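Local coordinates for putative protein (Aquifex aeolicus, PDB 1T6T), which is of unknown function but carries a Toprim domain related to that of RNase M5-like proteins and so probably acts on nucleic acid, at residues B[34-38]-B[39-43]; B[97-100]-B[101-104]; B[106-109]-B[110-113]. All coordinates share one frame; numbering follows the deposited sequence.

Contact 1 of 3, residues B[34-38]-B[39-43]; sequences ALSKF and SIKNV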
# COMPACT_ATOMS: atom_id res chain seq x y z
N ALA B 34 -0.68 7.00 -14.18
CA ALA B 34 -1.21 8.35 -14.29
C ALA B 34 -0.10 9.33 -14.66
O ALA B 34 -0.29 10.23 -15.49
CB ALA B 34 -1.87 8.76 -12.98
N LEU B 35 1.07 9.16 -14.05
CA LEU B 35 2.20 10.04 -14.33
C LEU B 35 2.75 9.80 -15.73
O LEU B 35 3.19 10.73 -16.40
CB LEU B 35 3.31 9.81 -13.30
CG LEU B 35 2.98 10.32 -11.90
CD1 LEU B 35 4.00 9.80 -10.89
CD2 LEU B 35 2.95 11.85 -11.92
N SER B 36 2.71 8.54 -16.17
CA SER B 36 3.20 8.17 -17.48
C SER B 36 2.45 8.91 -18.59
O SER B 36 3.03 9.24 -19.63
CB SER B 36 3.07 6.66 -17.68
OG SER B 36 3.61 6.26 -18.93
N LYS B 37 1.17 9.18 -18.36
CA LYS B 37 0.36 9.89 -19.35
C LYS B 37 0.88 11.29 -19.62
O LYS B 37 0.64 11.86 -20.69
CB LYS B 37 -1.09 9.95 -18.89
CG LYS B 37 -1.76 8.59 -18.81
CD LYS B 37 -3.24 8.71 -18.50
CE LYS B 37 -3.90 7.34 -18.49
NZ LYS B 37 -3.70 6.63 -19.78
N PHE B 38 1.60 11.85 -18.65
CA PHE B 38 2.16 13.19 -18.78
C PHE B 38 3.65 13.10 -19.13
O PHE B 38 4.39 14.07 -18.97
CB PHE B 38 1.97 13.97 -17.48
CG PHE B 38 0.53 14.28 -17.18
CD1 PHE B 38 -0.11 15.35 -17.80
CD2 PHE B 38 -0.20 13.49 -16.30
CE1 PHE B 38 -1.45 15.62 -17.55
CE2 PHE B 38 -1.54 13.75 -16.04
CZ PHE B 38 -2.17 14.82 -16.67
N SER B 39 4.06 11.94 -19.61
CA SER B 39 5.45 11.69 -19.99
C SER B 39 6.43 11.73 -18.82
O SER B 39 7.60 12.04 -18.99
CB SER B 39 5.88 12.68 -21.08
OG SER B 39 5.13 12.48 -22.26
N ILE B 40 5.93 11.43 -17.63
CA ILE B 40 6.79 11.38 -16.45
C ILE B 40 6.98 9.88 -16.22
O ILE B 40 6.08 9.19 -15.74
CB ILE B 40 6.12 12.05 -15.23
CG1 ILE B 40 5.93 13.54 -15.53
CG2 ILE B 40 6.99 11.87 -13.99
CD1 ILE B 40 5.21 14.31 -14.43
N LYS B 41 8.17 9.39 -16.58
CA LYS B 41 8.49 7.98 -16.51
C LYS B 41 9.43 7.50 -15.40
O LYS B 41 9.40 6.32 -15.04
CB LYS B 41 9.08 7.54 -17.85
CG LYS B 41 8.20 7.88 -19.06
CD LYS B 41 6.93 7.05 -19.06
CE LYS B 41 7.25 5.56 -19.21
NZ LYS B 41 6.03 4.71 -19.21
N ASN B 42 10.26 8.39 -14.86
CA ASN B 42 11.21 8.01 -13.82
C ASN B 42 10.47 7.89 -12.50
O ASN B 42 10.64 8.70 -11.59
CB ASN B 42 12.33 9.06 -13.75
CG ASN B 42 13.49 8.62 -12.87
OD1 ASN B 42 13.67 7.43 -12.61
ND2 ASN B 42 14.29 9.59 -12.43
N VAL B 43 9.66 6.84 -12.40
CA VAL B 43 8.82 6.60 -11.23
C VAL B 43 8.92 5.16 -10.74
O VAL B 43 8.99 4.23 -11.54
CB VAL B 43 7.34 6.88 -11.57
CG1 VAL B 43 6.46 6.70 -10.33
CG2 VAL B 43 7.18 8.29 -12.13
O HOH W 1 2.63 13.36 -22.40
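Backbone bonds from Ile40 N to Leu35 O (3.1 Å) and from Ser39 N to Ser36 O (2.9 Å) form a Schellman motif, which ends helix 29-36. Ser39 is its C-prime residue: a positive phi of 66°, a value glycine takes more readily, reverses the chain. Leu35 O is gripped twice, because Phe38 N also bonds to it, and Phe38 N and Ile40 N approach from opposite faces of the carbonyl.

Apolar packing follows on the buried side. Leu35 CB faces Ile40 CB at 4.1 Å, while Leu35 CD1 meets Val43 CG2 at 3.7 Å with the two side chains nearly perpendicular. Leu15 of helix 8-18 touches both Leu35 and Ile40, so branched aliphatic residues suit these places.

On the outer side, the long chain of Lys41 bends at chi2 and chi3 (-69° and -63°), bringing NZ back to 2.9 Å from Ser36 OG in a hydrogen bond. Serine suits position 39 through its hydroxyl, which a water joins to Lys37 O.

The helix thus ends with apolar side chains turned to the core and polar ones to solvent, and the positive charge of Lys41 NZ, held beside Ser36 OG, probably interacts favourably with the partly negative C-terminal end.

Contact 2 of 3, residues B[97-100]-B[101-104]; sequences FRNF and LKKW
Phe100 and Lys103 meet in a cation-pi contact at the C-terminal end of helix 96-101, the last helix of this Toprim alpha/beta fold. Lys103 NZ lies 3.7 Å from the centroid of the Phe100 ring, over its face, and CE sits more nearly above the centre in a CH-pi contact. The bend at chi3 of Lys103 (66°) lays this part of the chain across the ring. A lysine suits the place because its methylenes and its charge can both use one aromatic face.

Trp104 takes the edge of the same ring. The pair is an offset edge-to-face stack with planes at 80°, and Phe100 CE2 approaches Trp104 CH2 to 3.4 Å. The phenylalanine therefore offers a face to one neighbour and an edge to the other.

Asn99 and Lys102 run side by side on the outer surface, and Lys102 NZ bonds to Asn99 OD1 at 2.9 Å, arriving above the amide plane.

Backbone turns put these residues in place. Leu101 N makes weak bonds to Phe97 O and Arg98 O, after which Lys102 N bonds to Asn99 O and Lys103 N to Phe100 O, a tighter i to i+3 winding. A type I turn from Leu101 to Trp104 follows.

Farther out, Trp11 of helix 8-18 touches Phe100 and Leu101 and gives its NE1 hydrogen to Phe97 O. The extended chain of Arg98 carries its guanidinium to Glu76, in a salt bridge, and to the carbonyls of Phe69 and Asp70.

Lys102 NZ also stands 4.4 Å from Arg98 NH1, and between these like charges one water accepts from both, weakly from Arg98 NH1 and at 3.0 Å from Lys102 NZ.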
# COMPACT_ATOMS: atom_id res chain seq x y z
N PHE B 97 7.11 18.88 -3.89
CA PHE B 97 6.02 18.64 -4.82
C PHE B 97 4.77 18.14 -4.13
O PHE B 97 3.66 18.60 -4.43
CB PHE B 97 6.47 17.65 -5.90
CG PHE B 97 7.38 18.26 -6.92
CD1 PHE B 97 6.87 19.03 -7.96
CD2 PHE B 97 8.76 18.10 -6.82
CE1 PHE B 97 7.72 19.63 -8.89
CE2 PHE B 97 9.62 18.70 -7.74
CZ PHE B 97 9.10 19.47 -8.78
N ARG B 98 4.94 17.22 -3.20
CA ARG B 98 3.81 16.69 -2.46
C ARG B 98 3.20 17.78 -1.58
O ARG B 98 1.98 17.93 -1.52
CB ARG B 98 4.26 15.51 -1.58
CG ARG B 98 3.13 14.86 -0.79
CD ARG B 98 3.58 13.55 -0.16
NE ARG B 98 2.51 12.87 0.55
CZ ARG B 98 2.18 13.09 1.82
NH1 ARG B 98 2.85 13.98 2.53
NH2 ARG B 98 1.19 12.41 2.38
N ASN B 99 4.04 18.55 -0.91
CA ASN B 99 3.54 19.61 -0.04
C ASN B 99 2.78 20.68 -0.81
O ASN B 99 1.85 21.28 -0.27
CB ASN B 99 4.68 20.26 0.75
CG ASN B 99 5.23 19.36 1.83
OD1 ASN B 99 4.55 18.43 2.28
ND2 ASN B 99 6.45 19.63 2.26
N PHE B 100 3.16 20.91 -2.06
CA PHE B 100 2.49 21.91 -2.87
C PHE B 100 1.03 21.51 -3.13
O PHE B 100 0.14 22.36 -3.15
CB PHE B 100 3.21 22.10 -4.20
CG PHE B 100 3.05 23.48 -4.77
CD1 PHE B 100 3.83 24.53 -4.30
CD2 PHE B 100 2.10 23.74 -5.76
CE1 PHE B 100 3.66 25.83 -4.80
CE2 PHE B 100 1.93 25.02 -6.26
CZ PHE B 100 2.71 26.07 -5.78
N LEU B 101 0.79 20.22 -3.32
CA LEU B 101 -0.56 19.72 -3.58
C LEU B 101 -1.51 19.92 -2.41
O LEU B 101 -2.73 19.91 -2.58
CB LEU B 101 -0.52 18.23 -3.95
CG LEU B 101 0.24 17.83 -5.22
CD1 LEU B 101 0.17 16.31 -5.40
CD2 LEU B 101 -0.37 18.53 -6.43
N LYS B 102 -0.95 20.11 -1.22
CA LYS B 102 -1.77 20.29 -0.03
C LYS B 102 -2.65 21.54 -0.10
O LYS B 102 -3.63 21.65 0.64
CB LYS B 102 -0.88 20.35 1.22
CG LYS B 102 -0.15 19.05 1.51
CD LYS B 102 0.78 19.18 2.70
CE LYS B 102 1.43 17.85 3.03
NZ LYS B 102 2.37 17.98 4.18
N LYS B 103 -2.31 22.46 -0.99
CA LYS B 103 -3.08 23.69 -1.13
C LYS B 103 -4.23 23.55 -2.13
O LYS B 103 -5.09 24.42 -2.22
CB LYS B 103 -2.17 24.85 -1.57
CG LYS B 103 -1.65 24.74 -2.99
CD LYS B 103 -0.72 25.89 -3.34
CE LYS B 103 0.56 25.84 -2.51
NZ LYS B 103 1.44 27.02 -2.76
N TRP B 104 -4.24 22.45 -2.88
CA TRP B 104 -5.29 22.23 -3.86
C TRP B 104 -6.21 21.08 -3.48
O TRP B 104 -5.93 20.34 -2.54
CB TRP B 104 -4.69 21.97 -5.25
CG TRP B 104 -3.87 23.11 -5.77
CD1 TRP B 104 -4.11 24.45 -5.56
CD2 TRP B 104 -2.71 23.03 -6.60
NE1 TRP B 104 -3.16 25.20 -6.21
CE2 TRP B 104 -2.29 24.36 -6.86
CE3 TRP B 104 -1.99 21.97 -7.16
CZ2 TRP B 104 -1.17 24.65 -7.65
CZ3 TRP B 104 -0.88 22.26 -7.95
CH2 TRP B 104 -0.48 23.59 -8.19
O HOH W 2 3.62 15.54 5.31

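Contact 3 of 3, residues B[106-109]-B[110-113]; sequences IIHI and EEIN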
# COMPACT_ATOMS: atom_id res chain seq x y z
N ILE B 106 -6.96 17.88 -3.90
CA ILE B 106 -6.49 16.59 -4.39
C ILE B 106 -6.02 15.76 -3.20
O ILE B 106 -5.51 16.30 -2.22
CB ILE B 106 -5.31 16.77 -5.38
CG1 ILE B 106 -4.87 15.40 -5.92
CG2 ILE B 106 -4.15 17.47 -4.69
CD1 ILE B 106 -3.86 15.49 -7.05
N ILE B 107 -6.24 14.46 -3.27
CA ILE B 107 -5.81 13.57 -2.20
C ILE B 107 -4.95 12.46 -2.80
O ILE B 107 -3.88 12.15 -2.29
CB ILE B 107 -7.00 12.94 -1.47
CG1 ILE B 107 -7.73 14.00 -0.65
CG2 ILE B 107 -6.51 11.81 -0.56
CD1 ILE B 107 -6.88 14.66 0.43
N HIS B 108 -5.45 11.87 -3.89
CA HIS B 108 -4.76 10.78 -4.57
C HIS B 108 -4.07 11.27 -5.83
O HIS B 108 -4.69 11.93 -6.67
CB HIS B 108 -5.78 9.69 -4.92
CG HIS B 108 -6.54 9.18 -3.74
ND1 HIS B 108 -5.98 8.37 -2.78
CD2 HIS B 108 -7.82 9.38 -3.35
CE1 HIS B 108 -6.87 8.10 -1.85
NE2 HIS B 108 -8.00 8.70 -2.17
N ILE B 109 -2.79 10.94 -5.98
CA ILE B 109 -2.02 11.35 -7.14
C ILE B 109 -2.73 10.88 -8.41
O ILE B 109 -2.66 11.52 -9.45
CB ILE B 109 -0.60 10.75 -7.10
CG1 ILE B 109 0.06 11.04 -5.75
CG2 ILE B 109 0.24 11.32 -8.24
CD1 ILE B 109 0.10 12.51 -5.36
N GLU B 110 -3.44 9.76 -8.31
CA GLU B 110 -4.16 9.21 -9.45
C GLU B 110 -5.19 10.20 -10.00
O GLU B 110 -5.60 10.09 -11.15
CB GLU B 110 -4.85 7.91 -9.03
CG GLU B 110 -5.10 6.95 -10.18
CD GLU B 110 -5.77 5.68 -9.73
OE1 GLU B 110 -5.42 5.17 -8.64
OE2 GLU B 110 -6.64 5.17 -10.47
N GLU B 111 -5.59 11.17 -9.18
CA GLU B 111 -6.57 12.16 -9.61
C GLU B 111 -6.09 13.04 -10.76
O GLU B 111 -6.90 13.67 -11.45
CB GLU B 111 -6.98 13.05 -8.43
CG GLU B 111 -7.83 12.36 -7.38
CD GLU B 111 -8.16 13.26 -6.20
OE1 GLU B 111 -8.64 14.39 -6.43
OE2 GLU B 111 -7.93 12.84 -5.05
N ILE B 112 -4.78 13.10 -10.99
CA ILE B 112 -4.27 13.93 -12.07
C ILE B 112 -4.68 13.41 -13.44
O ILE B 112 -4.61 14.14 -14.43
CB ILE B 112 -2.72 14.04 -12.04
CG1 ILE B 112 -2.09 12.66 -12.25
CG2 ILE B 112 -2.27 14.65 -10.73
CD1 ILE B 112 -0.57 12.68 -12.31
N ASN B 113 -5.12 12.16 -13.51
CA ASN B 113 -5.54 11.60 -14.79
C ASN B 113 -6.98 11.97 -15.16
O ASN B 113 -7.25 12.05 -16.38
CB ASN B 113 -5.35 10.07 -14.81
CG ASN B 113 -6.23 9.35 -13.81
OD1 ASN B 113 -6.08 8.15 -13.60
ND2 ASN B 113 -7.16 10.07 -13.20
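Ile106 lies along the side chain of Glu111, the two sliding past each other in opposite directions, with Ile106 CG1 3.9 Å from Glu111 CD. Beyond it, Ile106 CD1 touches Ile112 CG2 at 4.1 Å. Cut back to an alanine here, the side chain would lose CG1 and CD1, which is likely to leave a gap against Ile112 CG2 and the Glu111 carboxylate without its apolar neighbour.

The glutamate folds back on the chain just ahead of its own 3-10 turn. With CG anti to the carbonyl carbon (chi1 -70°) and the rest extended, Glu111 OE2 accepts from Ile107 N at 2.9 Å and from His108 N at 2.9 Å. The second bond is almost straight (176°). A glutamate suits this place: it is long enough to reach both amide hydrogens, and the two bonds grip OE2 from one face, which probably restricts the carboxylate's turning. The turn returns the favour, since Glu111 N bonds to His108 O at 2.8 Å; Ile112 N to Ile109 O continues the winding.

His108 turns its ND1 to Asp70, the first aspartate of the Asp-Leu-Asp sequence that matches the acidic Toprim motif, and Ile109 N bonds to the same carboxylate. Glu110 forms a salt bridge with Arg77 of the second subunit. Inward, Ile112 packs on Ala34 and Leu35 of helix 29-36, while Ile106 and Ile109 rest on Leu101 of helix 96-101.

How the contacts relate
Along the chain the three contacts come in series. Contact 1 leads from helix 29-36 into strand 43-45, an outermost strand of the four-stranded parallel sheet within this chain; contact 2 ends helix 96-101, which follows strand 92-94 at the other margin. Their centres are 18 Å apart and they do not touch. Contact 3, formed by the last modelled residues, joins them, its centre 13 Å from contact 1 and 11 Å from contact 2: Leu35 CD2 meets Ile112 CD1 at 3.6 Å, and Leu101 CD1 meets Ile109 CD1 at 3.8 Å. Helix 8-18 packs on contacts 1 and 2 alike, so this N-terminal helix and the last modelled residues both pack against these elements.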